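Local coordinates for protein succinate dehydrogenase subunit A (Mycolicibacterium smegmatis, PDB 7D6V) that probably oxidises succinate to fumarate at its bound FAD and passes the electrons to the iron-sulfur subunit for delivery to quinone, at residues V24-A27 with R28-L32; E504-E507 with A508-L512; R528-P532 with G533-A537. All blocks are in the same frame, centred on the assembly; numbering follows the deposited sequence.

Contact 1: residues V24-A27 with R28-L32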
ATOM      1  N   VAL A  24       7.009  -3.348  20.723  1.00 14.50           N
ATOM      2  CA  VAL A  24       7.817  -2.152  20.955  1.00 14.50           C
ATOM      3  C   VAL A  24       7.023  -1.118  21.740  1.00 14.50           C
ATOM      4  O   VAL A  24       7.529  -0.510  22.694  1.00 14.50           O
ATOM      5  CB  VAL A  24       8.319  -1.579  19.620  1.00 14.50           C
ATOM      6  CG1 VAL A  24       9.016  -0.253  19.844  1.00 14.50           C
ATOM      7  CG2 VAL A  24       9.246  -2.563  18.957  1.00 14.50           C
ATOM      8  N   ILE A  25       5.767  -0.901  21.348  1.00 14.65           N
ATOM      9  CA  ILE A  25       4.925   0.063  22.052  1.00 14.65           C
ATOM     10  C   ILE A  25       4.750  -0.347  23.509  1.00 14.65           C
ATOM     11  O   ILE A  25       4.879   0.475  24.424  1.00 14.65           O
ATOM     12  CB  ILE A  25       3.569   0.214  21.338  1.00 14.65           C
ATOM     13  CG1 ILE A  25       3.769   0.801  19.944  1.00 14.65           C
ATOM     14  CG2 ILE A  25       2.633   1.087  22.148  1.00 14.65           C
ATOM     15  CD1 ILE A  25       2.581   0.646  19.041  1.00 14.65           C
ATOM     16  N   GLU A  26       4.483  -1.632  23.749  1.00 16.45           N
ATOM     17  CA  GLU A  26       4.280  -2.096  25.119  1.00 16.45           C
ATOM     18  C   GLU A  26       5.547  -1.953  25.956  1.00 16.45           C
ATOM     19  O   GLU A  26       5.493  -1.504  27.111  1.00 16.45           O
ATOM     20  CB  GLU A  26       3.804  -3.548  25.108  1.00 16.45           C
ATOM     21  CG  GLU A  26       3.639  -4.163  26.481  1.00 16.45           C
ATOM     22  CD  GLU A  26       2.437  -3.626  27.228  1.00 16.45           C
ATOM     23  OE1 GLU A  26       1.635  -2.886  26.624  1.00 16.45           O
ATOM     24  OE2 GLU A  26       2.294  -3.947  28.424  1.00 16.45           O
ATOM     25  N   ALA A  27       6.698  -2.326  25.391  1.00 16.70           N
ATOM     26  CA  ALA A  27       7.952  -2.237  26.129  1.00 16.70           C
ATOM     27  C   ALA A  27       8.300  -0.791  26.452  1.00 16.70           C
ATOM     28  O   ALA A  27       8.819  -0.500  27.536  1.00 16.70           O
ATOM     29  CB  ALA A  27       9.075  -2.899  25.335  1.00 16.70           C
ATOM     30  N   ARG A  28       8.035   0.130  25.523  1.00 17.54           N
ATOM     31  CA  ARG A  28       8.253   1.541  25.821  1.00 17.54           C
ATOM     32  C   ARG A  28       7.305   2.025  26.910  1.00 17.54           C
ATOM     33  O   ARG A  28       7.694   2.829  27.764  1.00 17.54           O
ATOM     34  CB  ARG A  28       8.091   2.387  24.561  1.00 17.54           C
ATOM     35  CG  ARG A  28       8.627   3.805  24.702  1.00 17.54           C
ATOM     36  CD  ARG A  28       7.511   4.784  25.005  1.00 17.54           C
ATOM     37  NE  ARG A  28       7.932   6.175  24.890  1.00 17.54           N
ATOM     38  CZ  ARG A  28       7.194   7.205  25.291  1.00 17.54           C
ATOM     39  NH1 ARG A  28       6.007   6.993  25.839  1.00 17.54           N
ATOM     40  NH2 ARG A  28       7.643   8.444  25.149  1.00 17.54           N
ATOM     41  N   GLU A  29       6.055   1.556  26.893  1.00 19.20           N
ATOM     42  CA  GLU A  29       5.110   1.961  27.929  1.00 19.20           C
ATOM     43  C   GLU A  29       5.579   1.509  29.305  1.00 19.20           C
ATOM     44  O   GLU A  29       5.461   2.253  30.285  1.00 19.20           O
ATOM     45  CB  GLU A  29       3.718   1.406  27.635  1.00 19.20           C
ATOM     46  CG  GLU A  29       3.061   1.971  26.386  1.00 19.20           C
ATOM     47  CD  GLU A  29       2.730   3.444  26.497  1.00 19.20           C
ATOM     48  OE1 GLU A  29       2.431   3.911  27.616  1.00 19.20           O
ATOM     49  OE2 GLU A  29       2.764   4.135  25.458  1.00 19.20           O
ATOM     50  N   ARG A  30       6.110   0.289  29.404  1.00 19.23           N
ATOM     51  CA  ARG A  30       6.629  -0.162  30.691  1.00 19.23           C
ATOM     52  C   ARG A  30       7.918   0.548  31.081  1.00 19.23           C
ATOM     53  O   ARG A  30       8.333   0.461  32.239  1.00 19.23           O
ATOM     54  CB  ARG A  30       6.848  -1.672  30.673  1.00 19.23           C
ATOM     55  CG  ARG A  30       5.610  -2.462  30.300  1.00 19.23           C
ATOM     56  CD  ARG A  30       4.758  -2.788  31.519  1.00 19.23           C
ATOM     57  NE  ARG A  30       4.111  -1.612  32.102  1.00 19.23           N
ATOM     58  CZ  ARG A  30       3.136  -0.916  31.522  1.00 19.23           C
ATOM     59  NH1 ARG A  30       2.675  -1.265  30.329  1.00 19.23           N
ATOM     60  NH2 ARG A  30       2.618   0.135  32.140  1.00 19.23           N
ATOM     61  N   GLY A  31       8.573   1.212  30.139  1.00 18.92           N
ATOM     62  CA  GLY A  31       9.726   2.037  30.432  1.00 18.92           C
ATOM     63  C   GLY A  31      11.000   1.274  30.161  1.00 18.92           C
ATOM     64  O   GLY A  31      11.511   0.574  31.037  1.00 18.92           O
ATOM     65  N   LEU A  32      11.554   1.456  28.968  1.00 18.55           N
ATOM     66  CA  LEU A  32      12.637   0.628  28.462  1.00 18.55           C
ATOM     67  C   LEU A  32      13.235   1.323  27.254  1.00 18.55           C
ATOM     68  O   LEU A  32      12.549   2.070  26.554  1.00 18.55           O
ATOM     69  CB  LEU A  32      12.154  -0.772  28.059  1.00 18.55           C
ATOM     70  CG  LEU A  32      11.910  -1.870  29.092  1.00 18.55           C
ATOM     71  CD1 LEU A  32      11.642  -3.189  28.395  1.00 18.55           C
ATOM     72  CD2 LEU A  32      13.091  -2.001  30.017  1.00 18.55           C
TER
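Arg28 N donates to Val24 O at 2.9 Å, with an N-H...O angle of 163°. Two residues on, Arg30 N reaches Glu26 O at 3.0 Å, and this backbone bond joins the same two residues whose side chains meet outside the coil. Glu26 sends CG anti to its backbone N (chi1 177°) and then bends, which turns the carboxylate toward the next turn. There OE2 lies at the guanidinium edge of Arg30, 3.3 Å from NH1, in a weakly bonded salt bridge; the two charged planes are 45° apart. After Arg30 the backbone leaves the helix at Gly31, which has positive phi, and the chain folds back to bring Leu32 CD1 within 4.0 Å of Ala27 CB. This helix, 18-30, is the helix of the Rossmann-type beta-alpha-beta unit formed with strands 11-14 and 34-37. Its Arg28 directs its guanidinium elsewhere, in a salt bridge to Asp155 of helix 136-159. Glu26 OE1 has two further partners, Arg22 and Arg437, both at long, weak range. With three arginines around it, the buried Glu26 carboxylate would be expected to stay ionised, its charge shared among several loose contacts.

Contact 2: residues E504-E507 with A508-L512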
ATOM      1  N   GLU A 504       8.277 -39.898  -0.493  1.00 27.41           N
ATOM      2  CA  GLU A 504       8.644 -38.574  -0.985  1.00 27.41           C
ATOM      3  C   GLU A 504       9.281 -37.727   0.109  1.00 27.41           C
ATOM      4  O   GLU A 504      10.224 -36.977  -0.155  1.00 27.41           O
ATOM      5  CB  GLU A 504       7.425 -37.869  -1.573  1.00 27.41           C
ATOM      6  CG  GLU A 504       6.730 -38.654  -2.668  1.00 27.41           C
ATOM      7  CD  GLU A 504       5.506 -37.941  -3.199  1.00 27.41           C
ATOM      8  OE1 GLU A 504       5.121 -36.907  -2.615  1.00 27.41           O
ATOM      9  OE2 GLU A 504       4.926 -38.415  -4.198  1.00 27.41           O
ATOM     10  N   ILE A 505       8.789 -37.831   1.344  1.00 26.05           N
ATOM     11  CA  ILE A 505       9.415 -37.103   2.444  1.00 26.05           C
ATOM     12  C   ILE A 505      10.819 -37.637   2.705  1.00 26.05           C
ATOM     13  O   ILE A 505      11.752 -36.871   2.977  1.00 26.05           O
ATOM     14  CB  ILE A 505       8.542 -37.175   3.708  1.00 26.05           C
ATOM     15  CG1 ILE A 505       7.180 -36.532   3.463  1.00 26.05           C
ATOM     16  CG2 ILE A 505       9.218 -36.460   4.856  1.00 26.05           C
ATOM     17  CD1 ILE A 505       6.134 -36.955   4.465  1.00 26.05           C
ATOM     18  N   GLN A 506      10.991 -38.959   2.632  1.00 27.28           N
ATOM     19  CA  GLN A 506      12.320 -39.532   2.818  1.00 27.28           C
ATOM     20  C   GLN A 506      13.278 -39.058   1.734  1.00 27.28           C
ATOM     21  O   GLN A 506      14.436 -38.729   2.016  1.00 27.28           O
ATOM     22  CB  GLN A 506      12.236 -41.056   2.836  1.00 27.28           C
ATOM     23  CG  GLN A 506      13.498 -41.728   3.322  1.00 27.28           C
ATOM     24  CD  GLN A 506      13.780 -41.439   4.779  1.00 27.28           C
ATOM     25  OE1 GLN A 506      13.002 -41.805   5.658  1.00 27.28           O
ATOM     26  NE2 GLN A 506      14.896 -40.770   5.045  1.00 27.28           N
ATOM     27  N   GLU A 507      12.808 -39.009   0.486  1.00 27.90           N
ATOM     28  CA  GLU A 507      13.637 -38.500  -0.601  1.00 27.90           C
ATOM     29  C   GLU A 507      13.955 -37.022  -0.407  1.00 27.90           C
ATOM     30  O   GLU A 507      15.060 -36.570  -0.725  1.00 27.90           O
ATOM     31  CB  GLU A 507      12.936 -38.732  -1.937  1.00 27.90           C
ATOM     32  CG  GLU A 507      13.649 -38.143  -3.135  1.00 27.90           C
ATOM     33  CD  GLU A 507      12.770 -38.115  -4.368  1.00 27.90           C
ATOM     34  OE1 GLU A 507      11.631 -38.622  -4.295  1.00 27.90           O
ATOM     35  OE2 GLU A 507      13.214 -37.584  -5.407  1.00 27.90           O
ATOM     36  N   ALA A 508      12.997 -36.254   0.115  1.00 26.13           N
ATOM     37  CA  ALA A 508      13.246 -34.847   0.399  1.00 26.13           C
ATOM     38  C   ALA A 508      14.345 -34.683   1.437  1.00 26.13           C
ATOM     39  O   ALA A 508      15.222 -33.829   1.288  1.00 26.13           O
ATOM     40  CB  ALA A 508      11.962 -34.167   0.871  1.00 26.13           C
ATOM     41  N   LEU A 509      14.317 -35.494   2.494  1.00 25.23           N
ATOM     42  CA  LEU A 509      15.391 -35.445   3.484  1.00 25.23           C
ATOM     43  C   LEU A 509      16.726 -35.853   2.870  1.00 25.23           C
ATOM     44  O   LEU A 509      17.766 -35.226   3.131  1.00 25.23           O
ATOM     45  CB  LEU A 509      15.047 -36.342   4.672  1.00 25.23           C
ATOM     46  CG  LEU A 509      14.018 -35.784   5.657  1.00 25.23           C
ATOM     47  CD1 LEU A 509      13.545 -36.865   6.605  1.00 25.23           C
ATOM     48  CD2 LEU A 509      14.593 -34.611   6.426  1.00 25.23           C
ATOM     49  N   ASP A 510      16.714 -36.900   2.041  1.00 26.83           N
ATOM     50  CA  ASP A 510      17.947 -37.385   1.432  1.00 26.83           C
ATOM     51  C   ASP A 510      18.581 -36.327   0.542  1.00 26.83           C
ATOM     52  O   ASP A 510      19.805 -36.156   0.549  1.00 26.83           O
ATOM     53  CB  ASP A 510      17.672 -38.658   0.633  1.00 26.83           C
ATOM     54  CG  ASP A 510      17.251 -39.817   1.511  1.00 26.83           C
ATOM     55  OD1 ASP A 510      17.464 -39.739   2.740  1.00 26.83           O
ATOM     56  OD2 ASP A 510      16.704 -40.804   0.977  1.00 26.83           O
ATOM     57  N   ARG A 511      17.773 -35.607  -0.237  1.00 26.09           N
ATOM     58  CA  ARG A 511      18.344 -34.571  -1.084  1.00 26.09           C
ATOM     59  C   ARG A 511      18.576 -33.264  -0.336  1.00 26.09           C
ATOM     60  O   ARG A 511      19.385 -32.450  -0.786  1.00 26.09           O
ATOM     61  CB  ARG A 511      17.471 -34.333  -2.318  1.00 26.09           C
ATOM     62  CG  ARG A 511      16.063 -33.884  -2.045  1.00 26.09           C
ATOM     63  CD  ARG A 511      15.381 -33.487  -3.343  1.00 26.09           C
ATOM     64  NE  ARG A 511      15.268 -34.596  -4.286  1.00 26.09           N
ATOM     65  CZ  ARG A 511      14.438 -34.612  -5.326  1.00 26.09           C
ATOM     66  NH1 ARG A 511      13.644 -33.577  -5.561  1.00 26.09           N
ATOM     67  NH2 ARG A 511      14.400 -35.662  -6.133  1.00 26.09           N
ATOM     68  N   LEU A 512      17.929 -33.060   0.813  1.00 24.87           N
ATOM     69  CA  LEU A 512      18.302 -31.943   1.672  1.00 24.87           C
ATOM     70  C   LEU A 512      19.700 -32.129   2.236  1.00 24.87           C
ATOM     71  O   LEU A 512      20.439 -31.152   2.391  1.00 24.87           O
ATOM     72  CB  LEU A 512      17.296 -31.786   2.813  1.00 24.87           C
ATOM     73  CG  LEU A 512      16.064 -30.913   2.575  1.00 24.87           C
ATOM     74  CD1 LEU A 512      15.095 -31.039   3.734  1.00 24.87           C
ATOM     75  CD2 LEU A 512      16.463 -29.469   2.377  1.00 24.87           C
TER
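With CG anti to the backbone N (chi1 -167°) and a bend at chi2 (66°), the Gln506 side chain folds toward Asp510, one turn further along helix 502-518. Asp510 answers with CG beside its own backbone N (chi1 -66°), which holds its carboxylate back over the preceding turn. Gln506 NE2 and Asp510 OD1 end 3.6 Å apart, the amide end of one lying near the acidic end of the other at a distance too long to count as a clear hydrogen bond. The backbone ties the same pair more firmly, through Asp510 N to Gln506 O at 2.9 Å. Asp510 OD2 also stands 3.2 Å from that carbonyl oxygen, two acceptors side by side. The next pair along, Glu507 and Arg511, is linked by Arg511 N donating to Glu507 O, also at 2.9 Å. Their side chains carry opposite charges on the same flank and form a salt bridge, though the carboxylate and guanidinium are modelled too close together for its details to be trusted.

The apolar residues pack on the neighbours: Ile505 and Leu509 lie against helix 532-556, while Ala508 and Leu512 meet helix 481-495. Arg511 also lays its side chain on Ser491 and Leu495 of helix 481-495. Along the helix, opposite charges are spaced i to i+4 at Glu507 and Arg511, an attraction that would be expected to add to the backbone bonds, though the modelled geometry does not prove it, whereas Gln506 and Asp510 would contribute at most a weak dipole-charge attraction.

Contact 3: residues R528-P532 with G533-A537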
ATOM      1  N   ARG A 528      30.488  -5.932  -0.342  1.00 17.60           N
ATOM      2  CA  ARG A 528      29.545  -5.949   0.766  1.00 17.60           C
ATOM      3  C   ARG A 528      28.514  -4.834   0.692  1.00 17.60           C
ATOM      4  O   ARG A 528      27.667  -4.736   1.583  1.00 17.60           O
ATOM      5  CB  ARG A 528      30.299  -5.871   2.098  1.00 17.60           C
ATOM      6  CG  ARG A 528      30.781  -7.213   2.603  1.00 17.60           C
ATOM      7  CD  ARG A 528      31.943  -7.066   3.558  1.00 17.60           C
ATOM      8  NE  ARG A 528      31.530  -6.503   4.838  1.00 17.60           N
ATOM      9  CZ  ARG A 528      32.318  -6.417   5.903  1.00 17.60           C
ATOM     10  NH1 ARG A 528      31.864  -5.885   7.026  1.00 17.60           N
ATOM     11  NH2 ARG A 528      33.561  -6.866   5.843  1.00 17.60           N
ATOM     12  N   VAL A 529      28.546  -4.003  -0.346  1.00 17.30           N
ATOM     13  CA  VAL A 529      27.652  -2.856  -0.439  1.00 17.30           C
ATOM     14  C   VAL A 529      26.348  -3.340  -1.069  1.00 17.30           C
ATOM     15  O   VAL A 529      26.242  -3.487  -2.287  1.00 17.30           O
ATOM     16  CB  VAL A 529      28.283  -1.710  -1.227  1.00 17.30           C
ATOM     17  CG1 VAL A 529      27.281  -0.583  -1.431  1.00 17.30           C
ATOM     18  CG2 VAL A 529      29.517  -1.207  -0.512  1.00 17.30           C
ATOM     19  N   PHE A 530      25.361  -3.581  -0.213  1.00 16.56           N
ATOM     20  CA  PHE A 530      23.997  -4.003  -0.543  1.00 16.56           C
ATOM     21  C   PHE A 530      24.022  -5.068  -1.643  1.00 16.56           C
ATOM     22  O   PHE A 530      23.571  -4.864  -2.767  1.00 16.56           O
ATOM     23  CB  PHE A 530      23.126  -2.804  -0.930  1.00 16.56           C
ATOM     24  CG  PHE A 530      21.688  -3.158  -1.193  1.00 16.56           C
ATOM     25  CD1 PHE A 530      20.847  -3.408  -0.125  1.00 16.56           C
ATOM     26  CD2 PHE A 530      21.180  -3.277  -2.463  1.00 16.56           C
ATOM     27  CE1 PHE A 530      19.530  -3.735  -0.321  1.00 16.56           C
ATOM     28  CE2 PHE A 530      19.862  -3.624  -2.663  1.00 16.56           C
ATOM     29  CZ  PHE A 530      19.038  -3.848  -1.590  1.00 16.56           C
ATOM     30  N   ASN A 531      24.626  -6.207  -1.304  1.00 16.18           N
ATOM     31  CA  ASN A 531      24.846  -7.305  -2.234  1.00 16.18           C
ATOM     32  C   ASN A 531      23.785  -8.377  -2.019  1.00 16.18           C
ATOM     33  O   ASN A 531      23.918  -9.198  -1.099  1.00 16.18           O
ATOM     34  CB  ASN A 531      26.248  -7.886  -2.037  1.00 16.18           C
ATOM     35  CG  ASN A 531      26.656  -8.824  -3.147  1.00 16.18           C
ATOM     36  OD1 ASN A 531      25.833  -9.253  -3.947  1.00 16.18           O
ATOM     37  ND2 ASN A 531      27.936  -9.161  -3.191  1.00 16.18           N
ATOM     38  N   PRO A 532      22.721  -8.421  -2.827  1.00 16.10           N
ATOM     39  CA  PRO A 532      21.643  -9.390  -2.568  1.00 16.10           C
ATOM     40  C   PRO A 532      22.044 -10.842  -2.763  1.00 16.10           C
ATOM     41  O   PRO A 532      21.388 -11.719  -2.189  1.00 16.10           O
ATOM     42  CB  PRO A 532      20.548  -8.978  -3.560  1.00 16.10           C
ATOM     43  CG  PRO A 532      21.238  -8.173  -4.585  1.00 16.10           C
ATOM     44  CD  PRO A 532      22.406  -7.521  -3.946  1.00 16.10           C
ATOM     45  N   GLY A 533      23.085 -11.135  -3.542  1.00 15.58           N
ATOM     46  CA  GLY A 533      23.567 -12.504  -3.616  1.00 15.58           C
ATOM     47  C   GLY A 533      24.170 -12.964  -2.303  1.00 15.58           C
ATOM     48  O   GLY A 533      23.942 -14.093  -1.862  1.00 15.58           O
ATOM     49  N   TRP A 534      24.928 -12.083  -1.653  1.00 15.99           N
ATOM     50  CA  TRP A 534      25.450 -12.365  -0.322  1.00 15.99           C
ATOM     51  C   TRP A 534      24.318 -12.546   0.683  1.00 15.99           C
ATOM     52  O   TRP A 534      24.361 -13.449   1.529  1.00 15.99           O
ATOM     53  CB  TRP A 534      26.388 -11.230   0.089  1.00 15.99           C
ATOM     54  CG  TRP A 534      26.956 -11.319   1.464  1.00 15.99           C
ATOM     55  CD1 TRP A 534      27.437 -12.428   2.083  1.00 15.99           C
ATOM     56  CD2 TRP A 534      27.127 -10.238   2.384  1.00 15.99           C
ATOM     57  NE1 TRP A 534      27.888 -12.111   3.338  1.00 15.99           N
ATOM     58  CE2 TRP A 534      27.708 -10.770   3.547  1.00 15.99           C
ATOM     59  CE3 TRP A 534      26.842  -8.871   2.338  1.00 15.99           C
ATOM     60  CZ2 TRP A 534      28.009  -9.986   4.657  1.00 15.99           C
ATOM     61  CZ3 TRP A 534      27.140  -8.095   3.443  1.00 15.99           C
ATOM     62  CH2 TRP A 534      27.717  -8.654   4.585  1.00 15.99           C
ATOM     63  N   HIS A 535      23.288 -11.702   0.596  1.00 15.62           N
ATOM     64  CA  HIS A 535      22.148 -11.815   1.497  1.00 15.62           C
ATOM     65  C   HIS A 535      21.419 -13.138   1.303  1.00 15.62           C
ATOM     66  O   HIS A 535      21.005 -13.777   2.277  1.00 15.62           O
ATOM     67  CB  HIS A 535      21.197 -10.639   1.278  1.00 15.62           C
ATOM     68  CG  HIS A 535      21.857  -9.300   1.374  1.00 15.62           C
ATOM     69  ND1 HIS A 535      21.298  -8.155   0.850  1.00 15.62           N
ATOM     70  CD2 HIS A 535      23.030  -8.921   1.934  1.00 15.62           C
ATOM     71  CE1 HIS A 535      22.099  -7.130   1.080  1.00 15.62           C
ATOM     72  NE2 HIS A 535      23.155  -7.569   1.738  1.00 15.62           N
ATOM     73  N   LEU A 536      21.247 -13.562   0.050  1.00 16.17           N
ATOM     74  CA  LEU A 536      20.618 -14.849  -0.221  1.00 16.17           C
ATOM     75  C   LEU A 536      21.468 -15.999   0.304  1.00 16.17           C
ATOM     76  O   LEU A 536      20.939 -16.971   0.857  1.00 16.17           O
ATOM     77  CB  LEU A 536      20.373 -15.001  -1.721  1.00 16.17           C
ATOM     78  CG  LEU A 536      19.612 -16.245  -2.172  1.00 16.17           C
ATOM     79  CD1 LEU A 536      18.295 -16.361  -1.430  1.00 16.17           C
ATOM     80  CD2 LEU A 536      19.386 -16.209  -3.666  1.00 16.17           C
ATOM     81  N   ALA A 537      22.789 -15.906   0.136  1.00 16.87           N
ATOM     82  CA  ALA A 537      23.676 -16.937   0.663  1.00 16.87           C
ATOM     83  C   ALA A 537      23.568 -17.034   2.177  1.00 16.87           C
ATOM     84  O   ALA A 537      23.666 -18.127   2.745  1.00 16.87           O
ATOM     85  CB  ALA A 537      25.116 -16.651   0.247  1.00 16.87           C
TER
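Helix 532-556 starts here, and Asn531 is its N-cap. Asn531 OD1 accepts a weak capping bond from Gly533 N at 3.4 Å, while its ND2 is held by Gly527 O in the preceding loop. The backbone oxygen of Asn531 has two roles with one residue: it accepts from His535 N at 3.1 Å, the donor lying in the carbonyl plane, and it also sits 3.1 Å above the His535 ring, over its centre. With CG beside its own backbone N (chi1 -53°), the imidazole folds back across the first turn. Pro532, the first residue of the helix, places its N over the same face, offset toward the rim, and its O accepts from Leu536 N at 2.9 Å.

From the C-terminal region of the flavoprotein, this helix start looks toward the iron-sulfur subunit, whose Leu48 and Ala49 pack on Pro532 and Phe530. Phe530 turns its ring face to the edge of His535, an offset edge-to-face pair with centroids 5.8 Å apart and planes at 73°. Further back in the loop, Arg528 lays CG over the six-membered ring of Trp534, 4.1 Å from its centroid, a CH-pi contact made by the aliphatic part of the arginine. The polar ends have partners of their own: Arg528 NH1 with Gly195 O, and Trp534 NE1 with Val468 O.

Overall arrangement
Contacts 2 and 3 belong to consecutive helices of the C-terminal family region: contact 2 lies on helix 502-518, which rests against the far end of helix 532-556, and contact 3 starts that second helix. Their centres are 29 Å apart. Contact 1 is in the FAD-binding region, on the opposite side of the chain's centre from contact 2, with 45 Å between centres; contact 3 is nearer, at 33 Å. None of the three touches another. Contacts 1 and 3 both approach the flavin cofactor: the side chains of Val24 and of His535 are each about 10 Å from FAD, and contact 3 alone meets the iron-sulfur subunit.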